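PDB 6DQX: ribonucleoside-diphosphate reductase, alpha chain from Actinobacillus ureae ATCC 25976, which probably reduces ribonucleoside diphosphates to deoxyribonucleoside diphosphates, serving as the catalytic subunit of a class Id ribonucleotide reductase. Local coordinates for residues Glu31-Asp36 with Glu54-Ile59; Val119-Val124 with Asp165-Val170; Ser321-Lys326 with Arg338-His343; Asn360-Ala363 with Phe367-Met370. All coordinates share one frame; numbering follows the deposited sequence.

Contact 1. Residues Glu31-Asp36 with Glu54-Ile59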
loop_
_atom_site.group_PDB
_atom_site.type_symbol
_atom_site.label_atom_id
_atom_site.label_comp_id
_atom_site.label_asym_id
_atom_site.label_seq_id
_atom_site.Cartn_x
_atom_site.Cartn_y
_atom_site.Cartn_z
ATOM N N GLU A 31 28.446 -30.938 -18.791
ATOM C CA GLU A 31 29.235 -31.277 -17.604
ATOM C C GLU A 31 28.802 -30.462 -16.399
ATOM O O GLU A 31 28.765 -30.973 -15.275
ATOM C CB GLU A 31 30.727 -31.098 -17.855
ATOM C CG GLU A 31 31.591 -31.539 -16.674
ATOM C CD GLU A 31 33.054 -31.300 -16.910
ATOM O OE1 GLU A 31 33.749 -32.257 -17.291
ATOM O OE2 GLU A 31 33.507 -30.156 -16.711
ATOM N N TRP A 32 28.488 -29.186 -16.642
ATOM C CA TRP A 32 27.977 -28.266 -15.625
ATOM C C TRP A 32 26.711 -28.712 -14.915
ATOM O O TRP A 32 26.508 -28.385 -13.752
ATOM C CB TRP A 32 27.742 -26.869 -16.233
ATOM C CG TRP A 32 26.669 -26.763 -17.291
ATOM C CD1 TRP A 32 26.839 -26.851 -18.634
ATOM C CD2 TRP A 32 25.283 -26.470 -17.090
ATOM N NE1 TRP A 32 25.672 -26.653 -19.277
ATOM C CE2 TRP A 32 24.687 -26.409 -18.359
ATOM C CE3 TRP A 32 24.494 -26.227 -15.964
ATOM C CZ2 TRP A 32 23.333 -26.144 -18.542
ATOM C CZ3 TRP A 32 23.145 -25.983 -16.131
ATOM C CH2 TRP A 32 22.571 -25.934 -17.427
ATOM N N LEU A 33 25.864 -29.431 -15.631
ATOM C CA LEU A 33 24.594 -29.927 -15.129
ATOM C C LEU A 33 24.835 -31.232 -14.372
ATOM O O LEU A 33 24.478 -32.315 -14.830
ATOM C CB LEU A 33 23.630 -30.110 -16.300
ATOM C CG LEU A 33 22.164 -30.422 -16.019
ATOM C CD1 LEU A 33 21.569 -29.408 -15.064
ATOM C CD2 LEU A 33 21.405 -30.400 -17.345
ATOM N N ASN A 34 25.493 -31.101 -13.227
ATOM C CA ASN A 34 25.799 -32.243 -12.372
ATOM C C ASN A 34 24.644 -32.427 -11.385
ATOM O O ASN A 34 23.625 -31.721 -11.470
ATOM C CB ASN A 34 27.149 -32.057 -11.680
ATOM C CG ASN A 34 27.170 -30.931 -10.676
ATOM O OD1 ASN A 34 26.177 -30.253 -10.424
ATOM N ND2 ASN A 34 28.334 -30.726 -10.081
ATOM N N GLU A 35 24.800 -33.347 -10.437
ATOM C CA GLU A 35 23.693 -33.683 -9.548
ATOM C C GLU A 35 23.317 -32.482 -8.655
ATOM O O GLU A 35 22.135 -32.228 -8.443
ATOM C CB GLU A 35 24.023 -34.961 -8.747
ATOM C CG GLU A 35 22.846 -35.610 -8.022
ATOM C CD GLU A 35 21.702 -36.010 -8.941
ATOM O OE1 GLU A 35 20.531 -35.781 -8.564
ATOM O OE2 GLU A 35 21.957 -36.545 -10.040
ATOM N N ASP A 36 24.312 -31.714 -8.202
ATOM C CA ASP A 36 24.060 -30.488 -7.423
ATOM C C ASP A 36 23.173 -29.505 -8.193
ATOM O O ASP A 36 22.177 -28.981 -7.669
ATOM C CB ASP A 36 25.376 -29.783 -7.069
ATOM C CG ASP A 36 26.235 -30.557 -6.053
ATOM O OD1 ASP A 36 25.760 -31.542 -5.449
ATOM O OD2 ASP A 36 27.405 -30.165 -5.872
ATOM N N GLU A 54 15.087 -31.244 -20.337
ATOM C CA GLU A 54 13.836 -31.007 -21.043
ATOM C C GLU A 54 13.507 -29.511 -21.114
ATOM O O GLU A 54 13.073 -28.984 -22.139
ATOM C CB GLU A 54 12.747 -31.765 -20.286
ATOM C CG GLU A 54 11.385 -31.769 -20.880
ATOM C CD GLU A 54 10.509 -32.794 -20.183
ATOM O OE1 GLU A 54 10.695 -33.055 -18.959
ATOM O OE2 GLU A 54 9.645 -33.346 -20.872
ATOM N N ARG A 55 13.701 -28.845 -19.995
ATOM C CA ARG A 55 13.480 -27.405 -19.916
ATOM C C ARG A 55 14.405 -26.639 -20.891
ATOM O O ARG A 55 13.947 -25.729 -21.593
ATOM C CB ARG A 55 13.679 -26.956 -18.466
ATOM C CG ARG A 55 13.368 -25.501 -18.171
ATOM C CD ARG A 55 11.906 -25.158 -18.282
ATOM N NE ARG A 55 11.740 -23.709 -18.181
ATOM C CZ ARG A 55 11.009 -22.930 -18.968
ATOM N NH1 ARG A 55 10.280 -23.418 -19.954
ATOM N NH2 ARG A 55 11.008 -21.611 -18.744
ATOM N N ILE A 56 15.668 -27.038 -20.974
ATOM C CA ILE A 56 16.626 -26.343 -21.856
ATOM C C ILE A 56 16.215 -26.496 -23.314
ATOM O O ILE A 56 16.224 -25.540 -24.082
ATOM C CB ILE A 56 18.070 -26.821 -21.627
ATOM C CG1 ILE A 56 18.547 -26.441 -20.217
ATOM C CG2 ILE A 56 19.006 -26.280 -22.695
ATOM C CD1 ILE A 56 19.707 -27.294 -19.740
ATOM N N ARG A 57 15.871 -27.718 -23.705
ATOM C CA ARG A 57 15.362 -27.950 -25.038
ATOM C C ARG A 57 14.120 -27.119 -25.348
ATOM O O ARG A 57 14.010 -26.571 -26.444
ATOM C CB ARG A 57 15.060 -29.458 -25.243
ATOM C CG ARG A 57 14.462 -29.796 -26.612
ATOM C CD ARG A 57 15.559 -29.843 -27.673
ATOM N NE ARG A 57 16.324 -31.109 -27.621
ATOM C CZ ARG A 57 17.540 -31.310 -28.159
ATOM N NH1 ARG A 57 18.201 -30.337 -28.809
ATOM N NH2 ARG A 57 18.122 -32.500 -28.033
ATOM N N PHE A 58 13.151 -27.078 -24.423
ATOM C CA PHE A 58 11.939 -26.297 -24.620
ATOM C C PHE A 58 12.270 -24.810 -24.813
ATOM O O PHE A 58 11.720 -24.162 -25.687
ATOM C CB PHE A 58 10.975 -26.448 -23.440
ATOM C CG PHE A 58 9.750 -25.593 -23.553
ATOM C CD1 PHE A 58 8.649 -26.030 -24.277
ATOM C CD2 PHE A 58 9.701 -24.339 -22.952
ATOM C CE1 PHE A 58 7.513 -25.242 -24.378
ATOM C CE2 PHE A 58 8.580 -23.543 -23.057
ATOM C CZ PHE A 58 7.486 -23.985 -23.780
ATOM N N ILE A 59 13.169 -24.296 -23.984
ATOM C CA ILE A 59 13.570 -22.867 -24.073
ATOM C C ILE A 59 14.188 -22.566 -25.445
ATOM O O ILE A 59 13.811 -21.578 -26.097
ATOM C CB ILE A 59 14.535 -22.507 -22.926
ATOM C CG1 ILE A 59 13.767 -22.452 -21.620
ATOM C CG2 ILE A 59 15.267 -21.183 -23.203
ATOM C CD1 ILE A 59 14.630 -22.380 -20.376
#

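Contact 2. Residues Val119-Val124 with Asp165-Val170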
loop_
_atom_site.group_PDB
_atom_site.type_symbol
_atom_site.label_atom_id
_atom_site.label_comp_id
_atom_site.label_asym_id
_atom_site.label_seq_id
_atom_site.Cartn_x
_atom_site.Cartn_y
_atom_site.Cartn_z
ATOM N N VAL A 119 -0.005 4.624 -7.894
ATOM C CA VAL A 119 0.380 3.911 -9.123
ATOM C C VAL A 119 1.614 3.026 -8.854
ATOM O O VAL A 119 1.608 1.833 -9.149
ATOM C CB VAL A 119 0.666 4.870 -10.293
ATOM C CG1 VAL A 119 1.374 4.153 -11.439
ATOM C CG2 VAL A 119 -0.626 5.528 -10.796
ATOM N N THR A 120 2.617 3.619 -8.227
ATOM C CA THR A 120 3.851 2.905 -7.885
ATOM C C THR A 120 3.609 1.809 -6.844
ATOM O O THR A 120 4.137 0.718 -6.972
ATOM C CB THR A 120 4.952 3.874 -7.420
ATOM O OG1 THR A 120 5.055 4.939 -8.357
ATOM C CG2 THR A 120 6.314 3.144 -7.285
ATOM N N THR A 121 2.750 2.080 -5.853
ATOM C CA THR A 121 2.387 1.086 -4.855
ATOM C C THR A 121 1.793 -0.180 -5.490
ATOM O O THR A 121 2.186 -1.303 -5.152
ATOM C CB THR A 121 1.409 1.702 -3.793
ATOM O OG1 THR A 121 2.053 2.809 -3.164
ATOM C CG2 THR A 121 1.055 0.733 -2.729
ATOM N N ALA A 122 0.861 0.009 -6.424
ATOM C CA ALA A 122 0.230 -1.108 -7.089
ATOM C C ALA A 122 1.239 -1.849 -7.994
ATOM O O ALA A 122 1.184 -3.065 -8.066
ATOM C CB ALA A 122 -0.988 -0.638 -7.884
ATOM N N GLU A 123 2.153 -1.135 -8.648
ATOM C CA GLU A 123 3.231 -1.795 -9.456
ATOM C C GLU A 123 4.046 -2.715 -8.597
ATOM O O GLU A 123 4.183 -3.908 -8.913
ATOM C CB GLU A 123 4.167 -0.778 -10.095
ATOM C CG GLU A 123 3.629 0.002 -11.277
ATOM C CD GLU A 123 4.609 1.081 -11.723
ATOM O OE1 GLU A 123 5.295 1.673 -10.867
ATOM O OE2 GLU A 123 4.699 1.367 -12.931
ATOM N N VAL A 124 4.548 -2.167 -7.485
ATOM C CA VAL A 124 5.353 -2.925 -6.541
ATOM C C VAL A 124 4.603 -4.132 -5.954
ATOM O O VAL A 124 5.158 -5.236 -5.823
ATOM C CB VAL A 124 5.942 -2.015 -5.439
ATOM C CG1 VAL A 124 6.687 -2.836 -4.388
ATOM C CG2 VAL A 124 6.874 -0.968 -6.034
ATOM N N ASP A 165 7.805 -0.613 2.169
ATOM C CA ASP A 165 8.295 -1.579 3.143
ATOM C C ASP A 165 7.177 -2.540 3.587
ATOM O O ASP A 165 7.381 -3.748 3.677
ATOM C CB ASP A 165 8.904 -0.828 4.326
ATOM C CG ASP A 165 9.630 -1.742 5.293
ATOM O OD1 ASP A 165 10.828 -2.074 5.085
ATOM O OD2 ASP A 165 8.993 -2.115 6.277
ATOM N N THR A 166 5.972 -2.009 3.818
ATOM C CA THR A 166 4.829 -2.871 4.135
ATOM C C THR A 166 4.380 -3.732 2.975
ATOM O O THR A 166 4.069 -4.910 3.173
ATOM C CB THR A 166 3.626 -2.038 4.658
ATOM O OG1 THR A 166 4.022 -1.385 5.861
ATOM C CG2 THR A 166 2.457 -2.912 4.971
ATOM N N VAL A 167 4.354 -3.174 1.768
ATOM C CA VAL A 167 3.935 -3.959 0.610
ATOM C C VAL A 167 4.778 -5.235 0.507
ATOM O O VAL A 167 4.227 -6.328 0.338
ATOM C CB VAL A 167 4.007 -3.170 -0.712
ATOM C CG1 VAL A 167 3.878 -4.109 -1.907
ATOM C CG2 VAL A 167 2.936 -2.108 -0.783
ATOM N N ILE A 168 6.102 -5.097 0.621
ATOM C CA ILE A 168 6.983 -6.281 0.502
ATOM C C ILE A 168 6.930 -7.199 1.736
ATOM O O ILE A 168 7.139 -8.404 1.611
ATOM C CB ILE A 168 8.439 -5.928 0.113
ATOM C CG1 ILE A 168 9.200 -5.288 1.278
ATOM C CG2 ILE A 168 8.446 -5.047 -1.123
ATOM C CD1 ILE A 168 10.633 -4.935 0.958
ATOM N N ASP A 169 6.627 -6.650 2.907
ATOM C CA ASP A 169 6.352 -7.476 4.095
ATOM C C ASP A 169 5.131 -8.367 3.899
ATOM O O ASP A 169 5.119 -9.520 4.344
ATOM C CB ASP A 169 6.128 -6.573 5.315
ATOM C CG ASP A 169 6.000 -7.351 6.631
ATOM O OD1 ASP A 169 6.433 -8.515 6.728
ATOM O OD2 ASP A 169 5.434 -6.778 7.574
ATOM N N VAL A 170 4.120 -7.830 3.209
ATOM C CA VAL A 170 2.816 -8.462 3.049
ATOM C C VAL A 170 2.715 -9.372 1.817
ATOM O O VAL A 170 2.068 -10.415 1.888
ATOM C CB VAL A 170 1.723 -7.345 3.051
ATOM C CG1 VAL A 170 0.413 -7.816 2.479
ATOM C CG2 VAL A 170 1.579 -6.807 4.467
#

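Contact 3. Residues Ser321-Lys326 with Arg338-His343. With EDO (1,2-ethanediol), chain F.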
loop_
_atom_site.group_PDB
_atom_site.type_symbol
_atom_site.label_atom_id
_atom_site.label_comp_id
_atom_site.label_asym_id
_atom_site.label_seq_id
_atom_site.Cartn_x
_atom_site.Cartn_y
_atom_site.Cartn_z
ATOM N N SER A 321 10.377 -9.605 -26.023
ATOM C CA SER A 321 9.116 -9.772 -26.767
ATOM C C SER A 321 8.062 -10.529 -25.933
ATOM O O SER A 321 6.892 -10.128 -25.910
ATOM C CB SER A 321 9.354 -10.448 -28.118
ATOM O OG SER A 321 10.163 -9.630 -28.932
ATOM N N GLU A 322 8.485 -11.556 -25.191
ATOM C CA GLU A 322 7.573 -12.242 -24.266
ATOM C C GLU A 322 7.046 -11.335 -23.158
ATOM O O GLU A 322 5.827 -11.343 -22.865
ATOM C CB GLU A 322 8.203 -13.488 -23.633
ATOM C CG GLU A 322 7.250 -14.168 -22.662
ATOM C CD GLU A 322 7.758 -15.468 -22.132
ATOM O OE1 GLU A 322 7.636 -16.463 -22.859
ATOM O OE2 GLU A 322 8.261 -15.486 -20.987
ATOM N N PHE A 323 7.944 -10.586 -22.506
ATOM C CA PHE A 323 7.490 -9.651 -21.498
ATOM C C PHE A 323 6.451 -8.700 -22.097
ATOM O O PHE A 323 5.408 -8.450 -21.471
ATOM C CB PHE A 323 8.621 -8.858 -20.827
ATOM C CG PHE A 323 8.118 -7.717 -20.010
ATOM C CD1 PHE A 323 7.638 -7.933 -18.713
ATOM C CD2 PHE A 323 8.019 -6.444 -20.552
ATOM C CE1 PHE A 323 7.104 -6.887 -17.980
ATOM C CE2 PHE A 323 7.483 -5.391 -19.816
ATOM C CZ PHE A 323 7.033 -5.612 -18.530
ATOM N N ILE A 324 6.736 -8.154 -23.272
ATOM C CA ILE A 324 5.811 -7.211 -23.913
ATOM C C ILE A 324 4.455 -7.899 -24.109
ATOM O O ILE A 324 3.433 -7.315 -23.733
ATOM C CB ILE A 324 6.406 -6.630 -25.218
ATOM C CG1 ILE A 324 7.563 -5.672 -24.883
ATOM C CG2 ILE A 324 5.357 -5.897 -26.081
ATOM C CD1 ILE A 324 8.561 -5.506 -26.007
ATOM N N GLU A 325 4.447 -9.109 -24.667
ATOM C CA GLU A 325 3.177 -9.822 -24.965
ATOM C C GLU A 325 2.383 -10.121 -23.683
ATOM O O GLU A 325 1.153 -9.943 -23.642
ATOM C CB GLU A 325 3.454 -11.114 -25.745
ATOM C CG GLU A 325 2.250 -11.975 -26.134
ATOM C CD GLU A 325 1.197 -11.239 -26.956
ATOM O OE1 GLU A 325 0.012 -11.646 -26.874
ATOM O OE2 GLU A 325 1.534 -10.263 -27.677
ATOM N N LYS A 326 3.087 -10.574 -22.649
ATOM C CA LYS A 326 2.465 -10.921 -21.371
ATOM C C LYS A 326 1.943 -9.723 -20.604
ATOM O O LYS A 326 0.870 -9.805 -19.967
ATOM C CB LYS A 326 3.442 -11.695 -20.480
ATOM C CG LYS A 326 3.669 -13.126 -20.908
ATOM C CD LYS A 326 4.490 -13.848 -19.853
ATOM C CE LYS A 326 4.519 -15.342 -20.068
ATOM N NZ LYS A 326 5.130 -15.972 -18.860
ATOM N N ARG A 338 4.951 -0.074 -21.654
ATOM C CA ARG A 338 5.328 1.047 -22.496
ATOM C C ARG A 338 6.859 1.112 -22.647
ATOM O O ARG A 338 7.390 1.190 -23.765
ATOM C CB ARG A 338 4.802 2.365 -21.927
ATOM C CG ARG A 338 5.194 3.576 -22.750
ATOM C CD ARG A 338 4.482 4.816 -22.277
ATOM N NE ARG A 338 5.044 6.016 -22.876
ATOM C CZ ARG A 338 4.805 6.457 -24.116
ATOM N NH1 ARG A 338 4.022 5.807 -24.959
ATOM N NH2 ARG A 338 5.382 7.575 -24.513
ATOM N N PHE A 339 7.561 1.057 -21.526
ATOM C CA PHE A 339 9.018 1.090 -21.575
ATOM C C PHE A 339 9.608 -0.002 -22.425
ATOM O O PHE A 339 10.435 0.276 -23.300
ATOM C CB PHE A 339 9.653 1.012 -20.164
ATOM C CG PHE A 339 11.156 1.079 -20.200
ATOM C CD1 PHE A 339 11.902 -0.063 -20.412
ATOM C CD2 PHE A 339 11.806 2.294 -20.047
ATOM C CE1 PHE A 339 13.292 -0.026 -20.434
ATOM C CE2 PHE A 339 13.195 2.363 -20.095
ATOM C CZ PHE A 339 13.933 1.207 -20.292
ATOM N N ALA A 340 9.220 -1.241 -22.160
ATOM C CA ALA A 340 9.731 -2.374 -22.912
ATOM C C ALA A 340 9.452 -2.226 -24.412
ATOM O O ALA A 340 10.357 -2.408 -25.215
ATOM C CB ALA A 340 9.158 -3.678 -22.432
ATOM N N THR A 341 8.225 -1.867 -24.753
ATOM C CA THR A 341 7.836 -1.634 -26.164
ATOM C C THR A 341 8.741 -0.599 -26.869
ATOM O O THR A 341 9.171 -0.806 -28.010
ATOM C CB THR A 341 6.375 -1.186 -26.263
ATOM O OG1 THR A 341 5.569 -2.222 -25.692
ATOM C CG2 THR A 341 5.974 -0.947 -27.757
ATOM N N ARG A 342 9.017 0.517 -26.202
ATOM C CA ARG A 342 9.729 1.601 -26.838
ATOM C C ARG A 342 11.252 1.502 -26.803
ATOM O O ARG A 342 11.914 2.047 -27.686
ATOM C CB ARG A 342 9.268 2.919 -26.255
ATOM C CG ARG A 342 7.774 3.107 -26.412
ATOM C CD ARG A 342 7.295 4.312 -25.655
ATOM N NE ARG A 342 7.604 5.575 -26.296
ATOM C CZ ARG A 342 8.323 6.580 -25.789
ATOM N NH1 ARG A 342 8.894 6.545 -24.593
ATOM N NH2 ARG A 342 8.447 7.676 -26.509
ATOM N N HIS A 343 11.797 0.837 -25.773
ATOM C CA HIS A 343 13.244 0.782 -25.511
ATOM C C HIS A 343 13.883 -0.554 -25.862
ATOM O O HIS A 343 15.005 -0.584 -26.359
ATOM C CB HIS A 343 13.526 1.029 -24.012
ATOM C CG HIS A 343 13.276 2.436 -23.570
ATOM N ND1 HIS A 343 12.016 2.962 -23.348
ATOM C CD2 HIS A 343 14.146 3.415 -23.279
ATOM C CE1 HIS A 343 12.141 4.225 -22.959
ATOM N NE2 HIS A 343 13.427 4.522 -22.915
HETATM C C1 EDO F . 11.152 -11.566 -32.103
HETATM O O1 EDO F . 10.465 -11.781 -30.861
HETATM C C2 EDO F . 12.461 -10.820 -31.904
HETATM O O2 EDO F . 12.288 -9.698 -31.046
#

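Contact 4. Residues Asn360-Ala363 with Phe367-Met370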
loop_
_atom_site.group_PDB
_atom_site.type_symbol
_atom_site.label_atom_id
_atom_site.label_comp_id
_atom_site.label_asym_id
_atom_site.label_seq_id
_atom_site.Cartn_x
_atom_site.Cartn_y
_atom_site.Cartn_z
ATOM N N ASN A 360 44.114 -19.566 -16.236
ATOM C CA ASN A 360 45.312 -19.071 -16.936
ATOM C C ASN A 360 46.475 -18.697 -16.039
ATOM O O ASN A 360 47.451 -18.105 -16.508
ATOM C CB ASN A 360 44.902 -17.895 -17.830
ATOM C CG ASN A 360 44.113 -18.358 -19.020
ATOM O OD1 ASN A 360 44.701 -18.729 -20.040
ATOM N ND2 ASN A 360 42.775 -18.386 -18.900
ATOM N N ASN A 361 46.400 -19.082 -14.772
ATOM C CA ASN A 361 47.408 -18.788 -13.784
ATOM C C ASN A 361 47.737 -17.293 -13.675
ATOM O O ASN A 361 48.889 -16.889 -13.570
ATOM C CB ASN A 361 48.667 -19.614 -14.071
ATOM C CG ASN A 361 49.551 -19.732 -12.859
ATOM O OD1 ASN A 361 49.059 -19.940 -11.751
ATOM N ND2 ASN A 361 50.860 -19.607 -13.053
ATOM N N ILE A 362 46.693 -16.472 -13.683
ATOM C CA ILE A 362 46.824 -15.015 -13.599
ATOM C C ILE A 362 46.242 -14.589 -12.273
ATOM O O ILE A 362 45.112 -14.988 -11.928
ATOM C CB ILE A 362 46.060 -14.293 -14.734
ATOM C CG1 ILE A 362 46.627 -14.677 -16.106
ATOM C CG2 ILE A 362 46.076 -12.787 -14.527
ATOM C CD1 ILE A 362 45.776 -14.315 -17.313
ATOM N N ALA A 363 46.990 -13.757 -11.550
ATOM C CA ALA A 363 46.513 -13.182 -10.301
ATOM C C ALA A 363 45.455 -12.110 -10.571
ATOM O O ALA A 363 45.557 -11.323 -11.528
ATOM C CB ALA A 363 47.664 -12.597 -9.519
ATOM N N PHE A 367 48.680 -6.662 -13.913
ATOM C CA PHE A 367 48.663 -6.070 -15.236
ATOM C C PHE A 367 48.073 -7.018 -16.271
ATOM O O PHE A 367 47.290 -6.591 -17.119
ATOM C CB PHE A 367 50.104 -5.687 -15.600
ATOM C CG PHE A 367 50.246 -5.032 -16.935
ATOM C CD1 PHE A 367 50.004 -3.681 -17.071
ATOM C CD2 PHE A 367 50.600 -5.764 -18.045
ATOM C CE1 PHE A 367 50.126 -3.067 -18.309
ATOM C CE2 PHE A 367 50.750 -5.159 -19.278
ATOM C CZ PHE A 367 50.523 -3.805 -19.403
ATOM N N GLN A 368 48.425 -8.303 -16.219
ATOM C CA GLN A 368 47.888 -9.276 -17.172
ATOM C C GLN A 368 46.358 -9.420 -17.046
ATOM O O GLN A 368 45.660 -9.534 -18.066
ATOM C CB GLN A 368 48.551 -10.641 -17.051
ATOM C CG GLN A 368 49.965 -10.675 -17.618
ATOM C CD GLN A 368 50.697 -11.983 -17.328
ATOM O OE1 GLN A 368 50.189 -12.865 -16.612
ATOM N NE2 GLN A 368 51.886 -12.134 -17.921
ATOM N N ALA A 369 45.856 -9.380 -15.822
ATOM C CA ALA A 369 44.372 -9.344 -15.603
ATOM C C ALA A 369 43.735 -8.141 -16.291
ATOM O O ALA A 369 42.721 -8.274 -16.978
ATOM C CB ALA A 369 44.055 -9.310 -14.127
ATOM N N MET A 370 44.360 -6.971 -16.147
ATOM C CA MET A 370 43.862 -5.773 -16.804
ATOM C C MET A 370 43.856 -5.917 -18.319
ATOM O O MET A 370 42.914 -5.484 -18.972
ATOM C CB MET A 370 44.644 -4.542 -16.387
ATOM C CG MET A 370 44.510 -4.221 -14.918
ATOM S SD MET A 370 45.081 -2.576 -14.539
ATOM C CE MET A 370 43.702 -1.587 -15.099
#

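Contact 1. Residues Glu31-Asp36 with Glu54-Ile59
The indole of Trp32 carries Leu33 CB over one face, 3.9 Å above the plane and displaced toward the rim, while the Ile56 methyl meets its benzo end obliquely. On the other segment the guanidinium of Arg55 has Ile59 CG1 3.8 Å above its centre and Phe58 CE2 in plane at its edge, and it bonds to Phe95 O and Trp92 O. Ile56 CD1 lies 3.9 Å from Trp32 CH2 and 4.0 Å from Trp32 CZ2, so the methyl rests against the far end of the indole. The two side chains approach from opposite directions. Trp32 CG stands between its own backbone N and carbonyl carbon (chi1 65°), which swings the indole round to the helix 52-67 side. Leu33 supplies a second, looser touch on the same methyl, with its CD2 4.3 Å from Ile56 CD1. One isoleucine tip therefore makes the whole contact, and the small buried surface of 82 Å² agrees with backbones that stay 11.0 Å apart at Leu33 CA and Ile56 CA. All three touching residues are buried. The indole has a polar tether as well: Trp32 NE1 hydrogen-bonds to Met80 O, which limits its rotation. Leu33 is the centre of an inverse gamma turn, and Asn34 follows as the N-cap of helix 35-44, its OD1 accepting from Ser37 N. The contact thus joins the turn before that helix to helix 52-67, with Met80 and Tyr77 of helix 72-82 packing on Ile56 and Trp92 of helix 89-94 touching both Trp32 and Ile56.

Contact 2. Residues Val119-Val124 with Asp165-Val170
Val167 fills the tight part of this contact by sending one methyl to each of two residues on successive turns of helix 114-130. Its CG1 meets Val124 CG1 at 4.0 Å, and its CG2 meets Thr121 CG2 at 3.9 Å. The torsions sort the two branches: Val167 CG1 lies opposite its own backbone N (chi1 167°), leaving CG2 beside that N and directed to the threonine. Val124 CG1 then bridges onward, 4.3 Å from Ile168 CG2, so that it touches two consecutive residues of helix 156-170. The hydroxyl of Thr121 is turned to its own helix, where OG1 bonds to Ile117 O, and only its methyl serves the interface. No hydrogen bond links the two segments. With the helix axes 10.1 Å apart, methyl groups carry most of the packing, 146 Å² in all, though Val167 CG1 also comes 4.1 Å from Val124 C. Val167, itself buried, meets Leu163 of the second subunit too. The other flank is looser and more polar. Thr166 is partly exposed and Asp169 exposed, and Thr166 OG1 bonds to Thr166 OG1 of the second subunit, Val170 O to its Asn159. The self-pairing of Thr166 is consistent with a twofold axis close by. The two segments run nearly parallel, at 23°, as expected of neighbouring helices in successive beta-alpha-beta crossovers: helix 114-130 connects parallel strands 105-109 and 134-137, and helix 156-170 connects 134-137 and 181-186, the repeating unit of the ribonucleotide reductase alpha/beta barrel, here at its dimer interface.

Contact 3. Residues Ser321-Lys326 with Arg338-His343
Apolar packing centres on Ala340, whose CB sits between Phe323 and Ile324. It reaches the Phe323 ring at the edge, near the ring plane, 3.5 Å from CD2, and lies equally close, 3.5 Å, to Ile324 CG1. Ile324 continues along the helix backbone, with CD1 3.7 Å from Ala340 O. Its other branch, CG2, meets Thr341 OG1 at 3.7 Å, the two side chains crossing at about a right angle. The Ala340 methyl makes both of its close approaches with the helix axes 9.3 Å apart. Val289 of strand 288-296 backs both Phe323 and Ala340. Hydrogen bonds remain within each helix or lead outward. Thr341 OG1 is taken up by His337 O. His343 ND1 donates to Phe339 O at 3.1 Å in a bent bond (N-H...O 136°), and the same oxygen accepts from His343 N. Ser321 OG bonds to ethanediol O1 at 2.9 Å, probably a guest from the crystallisation liquor, and to Arg344. Among the ionic links, Lys326 NZ and Glu322 OE2 form a long pair, 3.8 Å, along helix 308-327, whereas Arg342 pairs with Glu286 and Glu399, and Arg338 with Asp285. Since no hydrogen bond spans the two segments, this helix pair, with 139° between N-to-C directions, is held across the interface by apolar packing, chiefly round Ala340 CB, while charged groups tie it to surrounding loops.

Contact 4. Residues Asn360-Ala363 with Phe367-Met370
Ile362 places its two branches by a first torsion of -62°: CG1 stands beside the backbone N, and CG2, opposite that N, projects to the first turn of helix 367-395. There CG2 lies 3.7 Å from Ala369 N and 4.0 Å from Ala369 CB, so the methyl rests on backbone as well as side chain. Gln368 has CG opposite its carbonyl carbon (chi1 -74°) and an extended chain beyond, which carries the amide across the isoleucine at a slant: Gln368 OE1 is 4.0 Å from Ile362 CG1, while Gln368 CB comes 4.1 Å from Ile362 CG2. The glutamine belongs to the exposed margin, whereas Ile362 and Ala369 are buried. The turn that delivers Ile362 is the end of helix 353-359. Asn361, with its positive phi of 54°, is the C-prime residue of a Schellman motif, in which Ile362 N bonds to Leu357 O and Asn361 N to Gln358 O. This reversal lets the chain leave one helix and bring Ile362 against the start of the next after only a few residues, with Ile362 CA and Ala369 CA 6.5 Å apart. Ala363 adds a backbone touch, its O 3.6 Å from Ala369 CB. That oxygen also accepts from Ser366 OG, which in turn accepts from Ala369 N, so one hydroxyl ties the connecting loop to the first turn of the helix. Leu357 packs on both Ile362 and Ala369, and helix 488-493 also borders the loop, Val493 at Asn361 and Glu492 at Ala363.

How the contacts relate
The four contacts follow one another along the chain without interleaving. Contact 1 lies in the N-terminal helices, and contacts 2, 3 and 4 lie within barrel-domain ranges. Contacts 1 and 3 have centres 28 Å apart but nearest atoms about 7 Å apart, and the loop around Phe95 joins them: its O bonds to Arg55, and the Glu322 side chain touches Phe95. Contacts 2 and 3, 22 Å between centres, are linked by Glu123, which salt-bridges to Arg335 of helix 334-343. Contact 4 lies opposite contacts 2 and 3 across the chain's centre, its centre about 45 and 40 Å from theirs. Contact 2 joins two helices and also borders the second subunit, while the other three lie within one chain.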